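Local coordinates for nisin leader peptide-processing serine protease NisP (Lactococcus lactis subsp. lactis, PDB 4MZD), which probably acts as a subtilisin-like serine endopeptidase that removes the leader peptide from the nisin precursor during biosynthesis of this antibiotic, at residues 96-110 / 141-155. Residues are numbered along the deposited sequence; the frame is centred on the assembly and turned at random. Where two conformers were deposited one is given.
Sequences VGIIDSGIMEEHPDL and IVDKMGHGTEVAGQI
D100 and H147 meet here as two members of the subtilisin-type Asp-His-Ser charge relay, a role predicted for both, and they illustrate how a fold brings together residues far apart in sequence: one at the C-terminal end of parallel strand 95-100, the other opening helix 147-156. The D100 side chain can be followed outward. Its CB lies over the CA of G148, 4.0 Å away, where the helix backbone carries no side chain. CG sits at the edge of the H147 ring, in its plane, and the carboxylate is turned only 20° from that plane. OD1 accepts the N-H of H147 ND1 (2.7 Å) through its syn lone pair, the bond practically straight at 179°, while its anti lone pair receives the backbone N of S101; two bonds thus fix the carboxylate's rotation. OD2 rests 3.5 Å from CG2 of V151. On the other side of the imidazole, NE2 bonds to OG of S353, the predicted third member, and to the terminal OXT of R488.

A second aspartate organises the loop before the helix. D143 swings CG anti to its backbone N (chi1 -179°), which carries OD1 to the hydroxyl of S101, 2.7 Å from OG; OD1 also accepts from M145 N in an Asx turn and from G146 N in an Asx motif. OD2 binds both N and OG1 of T149. S101 OG in turn accepts from G148 N. S101 joins the two aspartates, N to D100 and OG to D143, consistent with a second-shell role for D143. Farther along, I98 CD1 and I155 CD1 meet tip to tip, and A152 CB touches CD1 of both I98 and I103, which approach roughly at right angles. Beyond it, M104 N donates to OG1 of T149 at 3.0 Å.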
# COMPACT_ATOMS: atom_id res chain seq x y z
N VAL A 96 -10.74 7.09 2.17
CA VAL A 96 -9.58 6.56 1.48
C VAL A 96 -10.05 5.66 0.34
O VAL A 96 -10.90 4.79 0.54
CB VAL A 96 -8.69 5.73 2.43
CG1 VAL A 96 -7.48 5.19 1.69
CG2 VAL A 96 -8.25 6.57 3.64
N GLY A 97 -9.51 5.90 -0.85
CA GLY A 97 -9.78 5.01 -1.97
C GLY A 97 -8.73 3.92 -2.01
O GLY A 97 -7.54 4.22 -2.08
N ILE A 98 -9.16 2.67 -1.96
CA ILE A 98 -8.24 1.55 -1.89
C ILE A 98 -8.16 0.87 -3.25
O ILE A 98 -9.14 0.28 -3.72
CB ILE A 98 -8.65 0.51 -0.83
CG1 ILE A 98 -8.95 1.17 0.51
CG2 ILE A 98 -7.55 -0.54 -0.68
CD1 ILE A 98 -9.48 0.18 1.54
N ILE A 99 -6.99 0.97 -3.88
CA ILE A 99 -6.76 0.38 -5.20
C ILE A 99 -6.03 -0.93 -4.98
O ILE A 99 -4.84 -0.95 -4.66
CB ILE A 99 -5.95 1.35 -6.08
CG1 ILE A 99 -6.75 2.65 -6.29
CG2 ILE A 99 -5.60 0.70 -7.40
CD1 ILE A 99 -6.04 3.71 -7.13
N ASP A 100 -6.76 -2.04 -5.08
CA ASP A 100 -6.24 -3.32 -4.62
C ASP A 100 -7.10 -4.45 -5.18
O ASP A 100 -7.71 -4.29 -6.24
CB ASP A 100 -6.16 -3.33 -3.08
CG ASP A 100 -5.01 -4.17 -2.56
OD1 ASP A 100 -5.09 -5.41 -2.71
OD2 ASP A 100 -4.05 -3.60 -1.99
N SER A 101 -7.16 -5.58 -4.48
CA SER A 101 -7.88 -6.73 -5.03
C SER A 101 -9.38 -6.76 -4.74
O SER A 101 -10.02 -7.78 -4.96
CB SER A 101 -7.23 -8.05 -4.58
OG SER A 101 -7.44 -8.29 -3.21
N GLY A 102 -9.93 -5.64 -4.27
CA GLY A 102 -11.33 -5.60 -3.88
C GLY A 102 -11.48 -5.74 -2.38
O GLY A 102 -10.52 -5.57 -1.63
N ILE A 103 -12.69 -6.04 -1.93
CA ILE A 103 -12.91 -6.19 -0.50
C ILE A 103 -14.01 -7.20 -0.25
O ILE A 103 -14.86 -7.43 -1.11
CB ILE A 103 -13.28 -4.83 0.15
CG1 ILE A 103 -12.98 -4.81 1.66
CG2 ILE A 103 -14.74 -4.46 -0.14
CD1 ILE A 103 -13.13 -3.44 2.30
N MET A 104 -13.96 -7.82 0.93
CA MET A 104 -15.07 -8.61 1.44
C MET A 104 -15.95 -7.66 2.24
O MET A 104 -15.67 -7.38 3.42
CB MET A 104 -14.56 -9.74 2.32
CG MET A 104 -15.66 -10.68 2.79
SD MET A 104 -15.27 -11.59 4.33
CE MET A 104 -16.51 -12.94 4.28
N GLU A 105 -17.01 -7.15 1.61
CA GLU A 105 -17.81 -6.09 2.23
C GLU A 105 -18.47 -6.53 3.52
O GLU A 105 -18.74 -5.71 4.40
CB GLU A 105 -18.87 -5.55 1.26
CG GLU A 105 -18.33 -4.71 0.11
CD GLU A 105 -19.44 -4.04 -0.67
OE1 GLU A 105 -20.21 -4.77 -1.32
OE2 GLU A 105 -19.55 -2.80 -0.63
N GLU A 106 -18.76 -7.82 3.63
CA GLU A 106 -19.48 -8.33 4.77
C GLU A 106 -18.57 -8.67 5.96
O GLU A 106 -19.05 -9.16 6.97
CB GLU A 106 -20.35 -9.53 4.37
CG GLU A 106 -19.57 -10.79 4.02
CD GLU A 106 -19.25 -10.93 2.54
OE1 GLU A 106 -19.18 -12.09 2.07
OE2 GLU A 106 -19.04 -9.91 1.84
N HIS A 107 -17.27 -8.40 5.86
CA HIS A 107 -16.42 -8.65 7.01
C HIS A 107 -16.93 -7.83 8.20
O HIS A 107 -17.11 -6.63 8.08
CB HIS A 107 -14.97 -8.29 6.73
CG HIS A 107 -14.04 -8.84 7.76
ND1 HIS A 107 -14.05 -8.42 9.07
CD2 HIS A 107 -13.13 -9.85 7.69
CE1 HIS A 107 -13.16 -9.12 9.76
NE2 HIS A 107 -12.59 -9.99 8.94
N PRO A 108 -17.17 -8.48 9.36
CA PRO A 108 -17.79 -7.73 10.46
C PRO A 108 -17.00 -6.51 10.94
O PRO A 108 -17.63 -5.58 11.44
CB PRO A 108 -17.91 -8.79 11.58
CG PRO A 108 -16.95 -9.86 11.21
CD PRO A 108 -16.97 -9.90 9.70
N ASP A 109 -15.67 -6.51 10.81
CA ASP A 109 -14.91 -5.36 11.27
C ASP A 109 -14.89 -4.22 10.25
O ASP A 109 -14.47 -3.11 10.58
CB ASP A 109 -13.47 -5.74 11.58
CG ASP A 109 -13.33 -6.66 12.78
OD1 ASP A 109 -14.26 -6.74 13.63
OD2 ASP A 109 -12.25 -7.28 12.89
N LEU A 110 -15.32 -4.51 9.02
CA LEU A 110 -15.18 -3.58 7.90
C LEU A 110 -16.49 -3.04 7.34
O LEU A 110 -16.51 -1.96 6.76
CB LEU A 110 -14.45 -4.24 6.73
CG LEU A 110 -13.09 -4.88 7.03
CD1 LEU A 110 -12.50 -5.52 5.78
CD2 LEU A 110 -12.13 -3.86 7.63
N ILE A 141 -16.65 -5.93 -7.12
CA ILE A 141 -15.46 -5.58 -6.34
C ILE A 141 -15.15 -6.61 -5.25
O ILE A 141 -14.38 -6.35 -4.33
CB ILE A 141 -15.54 -4.14 -5.77
CG1 ILE A 141 -16.87 -3.88 -5.05
CG2 ILE A 141 -15.35 -3.12 -6.90
CD1 ILE A 141 -17.04 -4.64 -3.76
N VAL A 142 -15.72 -7.80 -5.39
CA VAL A 142 -15.47 -8.88 -4.44
C VAL A 142 -14.00 -9.29 -4.45
O VAL A 142 -13.39 -9.42 -5.51
CB VAL A 142 -16.38 -10.09 -4.75
CG1 VAL A 142 -16.00 -11.29 -3.90
CG2 VAL A 142 -17.85 -9.70 -4.55
N ASP A 143 -13.44 -9.50 -3.27
CA ASP A 143 -12.03 -9.84 -3.11
C ASP A 143 -11.84 -11.35 -3.23
O ASP A 143 -12.22 -12.10 -2.33
CB ASP A 143 -11.55 -9.35 -1.75
CG ASP A 143 -10.09 -9.61 -1.49
OD1 ASP A 143 -9.36 -10.03 -2.42
OD2 ASP A 143 -9.66 -9.39 -0.34
N LYS A 144 -11.26 -11.78 -4.34
CA LYS A 144 -11.01 -13.20 -4.59
C LYS A 144 -9.68 -13.67 -3.98
O LYS A 144 -9.42 -14.87 -3.90
CB LYS A 144 -10.98 -13.48 -6.10
CG LYS A 144 -12.26 -13.18 -6.86
CD LYS A 144 -12.09 -13.56 -8.33
CE LYS A 144 -13.39 -13.46 -9.13
NZ LYS A 144 -13.61 -12.12 -9.75
N MET A 145 -8.84 -12.72 -3.58
CA MET A 145 -7.47 -13.01 -3.15
C MET A 145 -7.31 -12.99 -1.64
O MET A 145 -6.74 -13.91 -1.04
CB MET A 145 -6.50 -11.99 -3.77
CG MET A 145 -6.28 -12.14 -5.26
SD MET A 145 -5.09 -10.96 -5.99
CE MET A 145 -4.03 -10.67 -4.59
N GLY A 146 -7.80 -11.92 -1.02
CA GLY A 146 -7.61 -11.68 0.40
C GLY A 146 -6.85 -10.39 0.63
O GLY A 146 -7.07 -9.69 1.63
N HIS A 147 -5.96 -10.05 -0.30
CA HIS A 147 -5.04 -8.95 -0.11
C HIS A 147 -5.76 -7.62 0.15
O HIS A 147 -5.41 -6.88 1.08
CB HIS A 147 -4.13 -8.83 -1.33
CG HIS A 147 -2.98 -7.90 -1.13
ND1 HIS A 147 -3.02 -6.58 -1.52
CD2 HIS A 147 -1.77 -8.09 -0.56
CE1 HIS A 147 -1.87 -6.00 -1.21
NE2 HIS A 147 -1.10 -6.90 -0.63
N GLY A 148 -6.77 -7.32 -0.65
CA GLY A 148 -7.48 -6.06 -0.51
C GLY A 148 -8.20 -5.94 0.83
O GLY A 148 -8.30 -4.85 1.40
N THR A 149 -8.74 -7.05 1.31
CA THR A 149 -9.41 -7.07 2.60
C THR A 149 -8.40 -6.89 3.73
O THR A 149 -8.67 -6.21 4.73
CB THR A 149 -10.22 -8.38 2.75
OG1 THR A 149 -11.18 -8.46 1.69
CG2 THR A 149 -10.95 -8.44 4.09
N GLU A 150 -7.22 -7.49 3.56
CA GLU A 150 -6.13 -7.39 4.53
C GLU A 150 -5.62 -5.95 4.62
O GLU A 150 -5.38 -5.43 5.73
CB GLU A 150 -5.02 -8.38 4.14
CG GLU A 150 -5.46 -9.83 4.29
CD GLU A 150 -4.72 -10.82 3.42
OE1 GLU A 150 -3.73 -10.45 2.77
OE2 GLU A 150 -5.15 -12.00 3.40
N VAL A 151 -5.48 -5.30 3.47
CA VAL A 151 -5.09 -3.90 3.42
C VAL A 151 -6.18 -3.01 4.04
O VAL A 151 -5.88 -2.12 4.84
CB VAL A 151 -4.81 -3.49 1.95
CG1 VAL A 151 -4.70 -1.98 1.81
CG2 VAL A 151 -3.55 -4.17 1.45
N ALA A 152 -7.44 -3.26 3.68
CA ALA A 152 -8.53 -2.44 4.21
C ALA A 152 -8.58 -2.47 5.73
O ALA A 152 -8.81 -1.43 6.36
CB ALA A 152 -9.86 -2.89 3.64
N GLY A 153 -8.36 -3.63 6.33
CA GLY A 153 -8.39 -3.72 7.78
C GLY A 153 -7.37 -2.81 8.44
O GLY A 153 -7.64 -2.22 9.50
N GLN A 154 -6.19 -2.68 7.83
CA GLN A 154 -5.16 -1.82 8.37
C GLN A 154 -5.58 -0.36 8.40
O GLN A 154 -5.12 0.41 9.26
CB GLN A 154 -3.86 -1.96 7.57
CG GLN A 154 -3.25 -3.34 7.68
CD GLN A 154 -2.82 -3.61 9.09
OE1 GLN A 154 -1.88 -2.99 9.58
NE2 GLN A 154 -3.53 -4.51 9.78
N ILE A 155 -6.43 0.04 7.45
CA ILE A 155 -6.94 1.40 7.43
C ILE A 155 -8.05 1.60 8.46
O ILE A 155 -8.00 2.55 9.24
CB ILE A 155 -7.48 1.79 6.04
CG1 ILE A 155 -6.41 1.57 4.97
CG2 ILE A 155 -7.95 3.24 6.03
CD1 ILE A 155 -6.89 1.81 3.56
O HOH W 1 -9.90 -10.25 -6.20
O HOH W 2 -9.71 -3.17 -0.56